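Local coordinates for protein cysteine desulfurase (Thermococcus onnurineus, PDB 5B89) that probably transfers sulfur from L-cysteine to a sulfur carrier, releasing L-alanine, with pyridoxal 5'-phosphate as its cofactor, at residues Lys96-Val101 / Ile249-Phe254; Glu192-Gly197 / Lys223-Asp228. All coordinates share one frame; numbering follows the deposited sequence.

Interaction 1: residues Lys96-Val101 / Ile249-Phe254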
loop_
_atom_site.group_PDB
_atom_site.type_symbol
_atom_site.label_atom_id
_atom_site.label_comp_id
_atom_site.label_asym_id
_atom_site.label_seq_id
_atom_site.Cartn_x
_atom_site.Cartn_y
_atom_site.Cartn_z
ATOM N N LYS B 96 10.723 -13.666 -13.450
ATOM C CA LYS B 96 9.523 -14.403 -13.880
ATOM C C LYS B 96 8.320 -13.704 -13.239
ATOM O O LYS B 96 8.418 -13.115 -12.130
ATOM C CB LYS B 96 9.544 -15.831 -13.425
ATOM C CG LYS B 96 10.768 -16.656 -13.982
ATOM C CD LYS B 96 10.680 -18.097 -13.473
ATOM C CE LYS B 96 11.824 -19.002 -13.987
ATOM N NZ LYS B 96 11.482 -20.417 -13.664
ATOM N N PHE B 97 7.177 -13.862 -13.890
ATOM C CA PHE B 97 5.870 -13.363 -13.337
ATOM C C PHE B 97 5.703 -13.710 -11.913
ATOM O O PHE B 97 5.343 -12.812 -11.086
ATOM C CB PHE B 97 4.780 -14.072 -14.171
ATOM C CG PHE B 97 3.354 -13.670 -13.786
ATOM C CD1 PHE B 97 2.773 -12.566 -14.370
ATOM C CD2 PHE B 97 2.625 -14.420 -12.901
ATOM C CE1 PHE B 97 1.443 -12.253 -14.032
ATOM C CE2 PHE B 97 1.315 -14.053 -12.544
ATOM C CZ PHE B 97 0.772 -12.997 -13.156
ATOM N N GLU B 98 5.870 -14.950 -11.492
ATOM C CA GLU B 98 5.560 -15.365 -10.174
ATOM C C GLU B 98 6.479 -14.883 -9.027
ATOM O O GLU B 98 6.187 -15.086 -7.885
ATOM C CB GLU B 98 5.451 -16.887 -10.086
ATOM C CG GLU B 98 6.652 -17.646 -10.488
ATOM C CD GLU B 98 6.563 -18.040 -11.963
ATOM O OE1 GLU B 98 6.132 -17.317 -12.911
ATOM O OE2 GLU B 98 7.172 -19.192 -12.126
ATOM N N GLU B 99 7.580 -14.288 -9.480
ATOM C CA GLU B 99 8.567 -13.790 -8.521
ATOM C C GLU B 99 8.295 -12.316 -8.114
ATOM O O GLU B 99 9.081 -11.786 -7.304
ATOM C CB GLU B 99 9.971 -13.861 -9.104
ATOM C CG GLU B 99 10.445 -15.313 -9.332
ATOM C CD GLU B 99 11.735 -15.468 -10.157
ATOM O OE1 GLU B 99 12.606 -16.355 -9.695
ATOM O OE2 GLU B 99 11.938 -14.725 -11.137
ATOM N N ILE B 100 7.269 -11.709 -8.704
ATOM C CA ILE B 100 6.922 -10.289 -8.414
ATOM C C ILE B 100 5.792 -10.167 -7.429
ATOM O O ILE B 100 4.712 -10.740 -7.705
ATOM C CB ILE B 100 6.615 -9.522 -9.670
ATOM C CG1 ILE B 100 7.779 -9.527 -10.706
ATOM C CG2 ILE B 100 6.103 -8.128 -9.390
ATOM C CD1 ILE B 100 9.007 -8.911 -10.114
ATOM N N VAL B 101 6.038 -9.499 -6.296
ATOM C CA VAL B 101 4.993 -9.226 -5.281
ATOM C C VAL B 101 4.815 -7.708 -5.232
ATOM O O VAL B 101 5.777 -6.943 -5.138
ATOM C CB VAL B 101 5.416 -9.751 -3.938
ATOM C CG1 VAL B 101 4.494 -9.405 -2.745
ATOM C CG2 VAL B 101 5.604 -11.304 -3.956
ATOM N N ILE B 249 11.128 -11.822 -5.297
ATOM C CA ILE B 249 11.527 -13.031 -4.540
ATOM C C ILE B 249 11.925 -14.089 -5.496
ATOM O O ILE B 249 11.121 -14.624 -6.271
ATOM C CB ILE B 249 10.385 -13.557 -3.690
ATOM C CG1 ILE B 249 9.818 -12.489 -2.728
ATOM C CG2 ILE B 249 10.793 -14.826 -2.967
ATOM C CD1 ILE B 249 8.551 -12.887 -2.032
ATOM N N ARG B 250 13.238 -14.396 -5.555
ATOM C CA ARG B 250 13.646 -15.479 -6.473
ATOM C C ARG B 250 13.044 -16.844 -6.053
ATOM O O ARG B 250 12.898 -17.155 -4.899
ATOM C CB ARG B 250 15.195 -15.521 -6.375
ATOM C CG ARG B 250 15.832 -16.478 -7.385
ATOM C CD ARG B 250 17.273 -16.227 -7.739
ATOM N NE ARG B 250 17.963 -16.671 -6.643
ATOM C CZ ARG B 250 18.546 -17.891 -6.535
ATOM N NH1 ARG B 250 18.339 -18.856 -7.457
ATOM N NH2 ARG B 250 19.305 -18.156 -5.444
ATOM N N GLU B 251 12.652 -17.546 -7.116
ATOM C CA GLU B 251 11.861 -18.749 -6.920
ATOM C C GLU B 251 12.452 -19.805 -6.015
ATOM O O GLU B 251 11.755 -20.543 -5.332
ATOM C CB GLU B 251 11.462 -19.347 -8.277
ATOM C CG GLU B 251 12.544 -19.887 -9.114
ATOM C CD GLU B 251 12.077 -20.464 -10.471
ATOM O OE1 GLU B 251 10.880 -20.718 -10.631
ATOM O OE2 GLU B 251 12.944 -20.593 -11.331
ATOM N N GLU B 252 13.798 -19.856 -5.986
ATOM C CA GLU B 252 14.390 -20.717 -5.062
ATOM C C GLU B 252 14.066 -20.518 -3.608
ATOM O O GLU B 252 14.228 -21.420 -2.754
ATOM C CB GLU B 252 15.876 -20.799 -5.304
ATOM C CG GLU B 252 16.755 -20.083 -4.362
ATOM C CD GLU B 252 18.176 -20.690 -4.355
ATOM O OE1 GLU B 252 18.770 -20.930 -3.255
ATOM O OE2 GLU B 252 18.710 -20.922 -5.472
ATOM N N PHE B 253 13.534 -19.327 -3.182
ATOM C CA PHE B 253 13.081 -19.069 -1.868
ATOM C C PHE B 253 11.620 -19.233 -1.598
ATOM O O PHE B 253 11.201 -19.017 -0.467
ATOM C CB PHE B 253 13.509 -17.595 -1.490
ATOM C CG PHE B 253 15.000 -17.474 -1.451
ATOM C CD1 PHE B 253 15.720 -17.758 -0.278
ATOM C CD2 PHE B 253 15.673 -17.184 -2.614
ATOM C CE1 PHE B 253 17.127 -17.692 -0.307
ATOM C CE2 PHE B 253 17.047 -17.162 -2.605
ATOM C CZ PHE B 253 17.732 -17.409 -1.474
ATOM N N PHE B 254 10.852 -19.734 -2.576
ATOM C CA PHE B 254 9.393 -19.922 -2.292
ATOM C C PHE B 254 9.163 -20.914 -1.145
ATOM O O PHE B 254 8.172 -20.773 -0.477
ATOM C CB PHE B 254 8.700 -20.359 -3.541
ATOM C CG PHE B 254 8.636 -19.364 -4.657
ATOM C CD1 PHE B 254 8.936 -17.967 -4.509
ATOM C CD2 PHE B 254 8.209 -19.713 -5.934
ATOM C CE1 PHE B 254 8.728 -17.113 -5.566
ATOM C CE2 PHE B 254 8.052 -18.845 -6.977
ATOM C CZ PHE B 254 8.316 -17.489 -6.765
#

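Interaction 2: residues Glu192-Gly197 / Lys223-Asp228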
loop_
_atom_site.group_PDB
_atom_site.type_symbol
_atom_site.label_atom_id
_atom_site.label_comp_id
_atom_site.label_asym_id
_atom_site.label_seq_id
_atom_site.Cartn_x
_atom_site.Cartn_y
_atom_site.Cartn_z
ATOM N N GLU B 192 29.040 -1.217 -6.692
ATOM C CA GLU B 192 29.357 -2.317 -7.584
ATOM C C GLU B 192 28.521 -3.509 -7.207
ATOM O O GLU B 192 29.004 -4.492 -6.776
ATOM C CB GLU B 192 30.852 -2.637 -7.502
ATOM C CG GLU B 192 31.702 -1.389 -7.714
ATOM C CD GLU B 192 32.010 -0.571 -6.426
ATOM O OE1 GLU B 192 31.329 -0.646 -5.388
ATOM O OE2 GLU B 192 32.974 0.198 -6.505
ATOM N N VAL B 193 27.230 -3.359 -7.408
ATOM C CA VAL B 193 26.305 -4.394 -7.015
ATOM C C VAL B 193 26.518 -5.764 -7.688
ATOM O O VAL B 193 26.343 -6.762 -7.054
ATOM C CB VAL B 193 24.847 -3.923 -7.110
ATOM C CG1 VAL B 193 23.914 -5.032 -6.724
ATOM C CG2 VAL B 193 24.600 -2.775 -6.175
ATOM N N GLU B 194 26.891 -5.764 -8.927
ATOM C CA GLU B 194 27.121 -7.020 -9.579
ATOM C C GLU B 194 28.251 -7.766 -8.899
ATOM O O GLU B 194 28.158 -8.916 -8.664
ATOM C CB GLU B 194 27.413 -6.810 -11.044
ATOM C CG GLU B 194 26.289 -6.152 -11.809
ATOM C CD GLU B 194 26.738 -5.806 -13.198
ATOM O OE1 GLU B 194 26.562 -4.658 -13.582
ATOM O OE2 GLU B 194 27.328 -6.691 -13.846
ATOM N N GLU B 195 29.297 -7.051 -8.554
ATOM C CA GLU B 195 30.428 -7.672 -7.887
ATOM C C GLU B 195 30.104 -8.119 -6.483
ATOM O O GLU B 195 30.498 -9.165 -6.107
ATOM C CB GLU B 195 31.629 -6.752 -7.889
ATOM C CG GLU B 195 32.898 -7.414 -7.375
ATOM C CD GLU B 195 33.316 -8.676 -8.159
ATOM O OE1 GLU B 195 33.154 -8.750 -9.368
ATOM O OE2 GLU B 195 33.791 -9.599 -7.509
ATOM N N LEU B 196 29.369 -7.304 -5.744
ATOM C CA LEU B 196 28.961 -7.666 -4.406
ATOM C C LEU B 196 28.058 -8.936 -4.506
ATOM O O LEU B 196 28.157 -9.829 -3.634
ATOM C CB LEU B 196 28.188 -6.500 -3.731
ATOM C CG LEU B 196 29.096 -5.280 -3.466
ATOM C CD1 LEU B 196 28.227 -4.093 -3.129
ATOM C CD2 LEU B 196 29.933 -5.580 -2.260
ATOM N N GLY B 197 27.159 -8.990 -5.475
ATOM C CA GLY B 197 26.296 -10.140 -5.661
ATOM C C GLY B 197 27.076 -11.382 -6.013
ATOM O O GLY B 197 26.694 -12.467 -5.592
ATOM N N LYS B 223 19.078 -10.967 -12.654
ATOM C CA LYS B 223 20.123 -11.995 -13.081
ATOM C C LYS B 223 21.553 -11.375 -13.028
ATOM O O LYS B 223 22.463 -11.946 -12.346
ATOM C CB LYS B 223 19.803 -12.474 -14.483
ATOM C CG LYS B 223 18.395 -13.107 -14.665
ATOM C CD LYS B 223 17.924 -13.460 -16.108
ATOM C CE LYS B 223 16.805 -12.536 -16.694
ATOM N NZ LYS B 223 17.248 -11.569 -17.802
ATOM N N LYS B 224 21.710 -10.200 -13.595
ATOM C CA LYS B 224 22.967 -9.497 -13.645
ATOM C C LYS B 224 23.429 -9.130 -12.277
ATOM O O LYS B 224 24.613 -9.181 -11.979
ATOM C CB LYS B 224 22.936 -8.264 -14.489
ATOM C CG LYS B 224 22.638 -8.561 -15.906
ATOM C CD LYS B 224 22.850 -7.392 -16.803
ATOM C CE LYS B 224 22.358 -7.828 -18.184
ATOM N NZ LYS B 224 22.560 -6.661 -19.077
ATOM N N LEU B 225 22.510 -8.788 -11.359
ATOM C CA LEU B 225 22.851 -8.372 -10.036
ATOM C C LEU B 225 23.006 -9.534 -9.051
ATOM O O LEU B 225 23.336 -9.341 -7.895
ATOM C CB LEU B 225 21.761 -7.424 -9.522
ATOM C CG LEU B 225 21.682 -6.093 -10.245
ATOM C CD1 LEU B 225 20.525 -5.289 -9.607
ATOM C CD2 LEU B 225 22.988 -5.255 -10.359
ATOM N N HIS B 226 22.647 -10.738 -9.517
ATOM C CA HIS B 226 22.630 -11.909 -8.639
ATOM C C HIS B 226 21.769 -11.790 -7.428
ATOM O O HIS B 226 21.967 -12.301 -6.365
ATOM C CB HIS B 226 24.046 -12.344 -8.178
ATOM C CG HIS B 226 25.049 -12.432 -9.288
ATOM N ND1 HIS B 226 25.988 -11.458 -9.614
ATOM C CD2 HIS B 226 25.122 -13.380 -10.244
ATOM C CE1 HIS B 226 26.653 -11.870 -10.694
ATOM N NE2 HIS B 226 26.152 -13.032 -11.084
ATOM N N ALA B 227 20.645 -11.060 -7.624
ATOM C CA ALA B 227 19.704 -10.828 -6.540
ATOM C C ALA B 227 18.844 -12.059 -6.170
ATOM O O ALA B 227 18.348 -12.721 -7.021
ATOM C CB ALA B 227 18.754 -9.637 -6.930
ATOM N N ASP B 228 18.718 -12.251 -4.875
ATOM C CA ASP B 228 17.743 -13.166 -4.313
ATOM C C ASP B 228 16.424 -12.426 -3.933
ATOM O O ASP B 228 15.339 -12.989 -4.086
ATOM C CB ASP B 228 18.289 -13.872 -3.107
ATOM C CG ASP B 228 19.517 -14.792 -3.504
ATOM O OD1 ASP B 228 19.409 -15.512 -4.492
ATOM O OD2 ASP B 228 20.487 -14.651 -2.744
HETATM O O HOH W 1 26.768 -9.586 -13.612
HETATM O O HOH W 2 24.135 -13.200 -4.917
#

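Interaction 1: residues Lys96-Val101 / Ile249-Phe254
Glu99 and Ile249 bring the two backbones together, their CA atoms 5.0 Å apart, and Ile249 N gives a hydrogen bond to Glu99 O at 2.9 Å, nearly straight at 170°. The side chain of Glu99 then reaches across. Its CG stands anti to its own carbonyl carbon (chi1 -66°), and the chain runs on extended to the carboxylate. Glu99 OE1 accepts a hydrogen bond from Glu251 N at 2.8 Å. Glu99 OE2 accepts one from Lys96 N of its own segment, also at 2.8 Å. Both oxygens are met on their anti sides. The two N-H donors would favour the charged form of this buried group, while the nearby Glu251 carboxylate would oppose it. The contact lies at one border of the large-domain sheet of a class-V, fold-type I PLP enzyme. Strand 100-103 is outermost there and runs antiparallel to strand 245-249. Val101 CG2 packs on Ile249 CD1. Farther out, Lys96 NZ makes a salt bridge with Glu251 OE2 at 2.8 Å, on the syn side, with a weak second bond to OE1. Phe254 CZ lies 3.4 Å from Glu98 O, and Glu98 CG meets the ring edge in plane. Glu251 CA sits over the ring centre, and Pro280 also touches Phe254.

Interaction 2: residues Glu192-Gly197 / Lys223-Asp228
Lys224 O accepts a hydrogen bond from a water at 2.7 Å, and the same water donates to Glu194 OE2 at 3.0 Å. The Glu194 chain is extended beyond CG, and Glu194 CG itself lies 3.5 Å from Lys224 O. Glu194 CG also touches Leu225 CD2 at 3.7 Å. That methyl also meets Val193 CG1, which stands anti to the backbone N (chi1 179°). Val193 continues the apolar packing onto Phe207 and Val209 of strand 206-210. Here the start of a helix packs against a type I beta turn. Helix 193-203 begins just after its N-cap residue, Glu192, and the turn Lys223-His226 lies shortly before strand 229-233. Both belong to the alpha/beta large domain of the fold-type I PLP enzymes. Gly197, having no side chain, lets the turn's carbonyl come close to the helix backbone, with Leu225 O 3.8 Å from Gly197 CA. His226 points its CB toward the helix. His226 ND1 makes a weak hydrogen bond to Glu194 O at 3.5 Å, which lies at the ring edge, near its plane. Lys223 O sits over one ring face, offset toward the rim. His226 also touches Lys198 and Lys201 farther along the helix. A second water lies near both Gly197 O and His226 O. The amino group of Lys224 turns away to a salt bridge with Glu219.

How the interactions relate
Both contacts are partly buried and belong to the same large domain. Interaction 1 joins an edge strand of the seven-stranded sheet to the end of its neighbour. Interaction 2 sets a helix start against the turn that leads into strand 229-233, the next strand inward. The two meet directly: Arg250 NH2 of interaction 1 makes a 2.8 Å salt bridge with Asp228 OD1 of interaction 2, and Phe253 packs on Asp228. Their chemistry differs. Interaction 1 relies on direct bonds, with a buried carboxylate and an outer ion pair. Interaction 2 relies on leucine and valine packing, close backbone approach and water, with one weak direct bond.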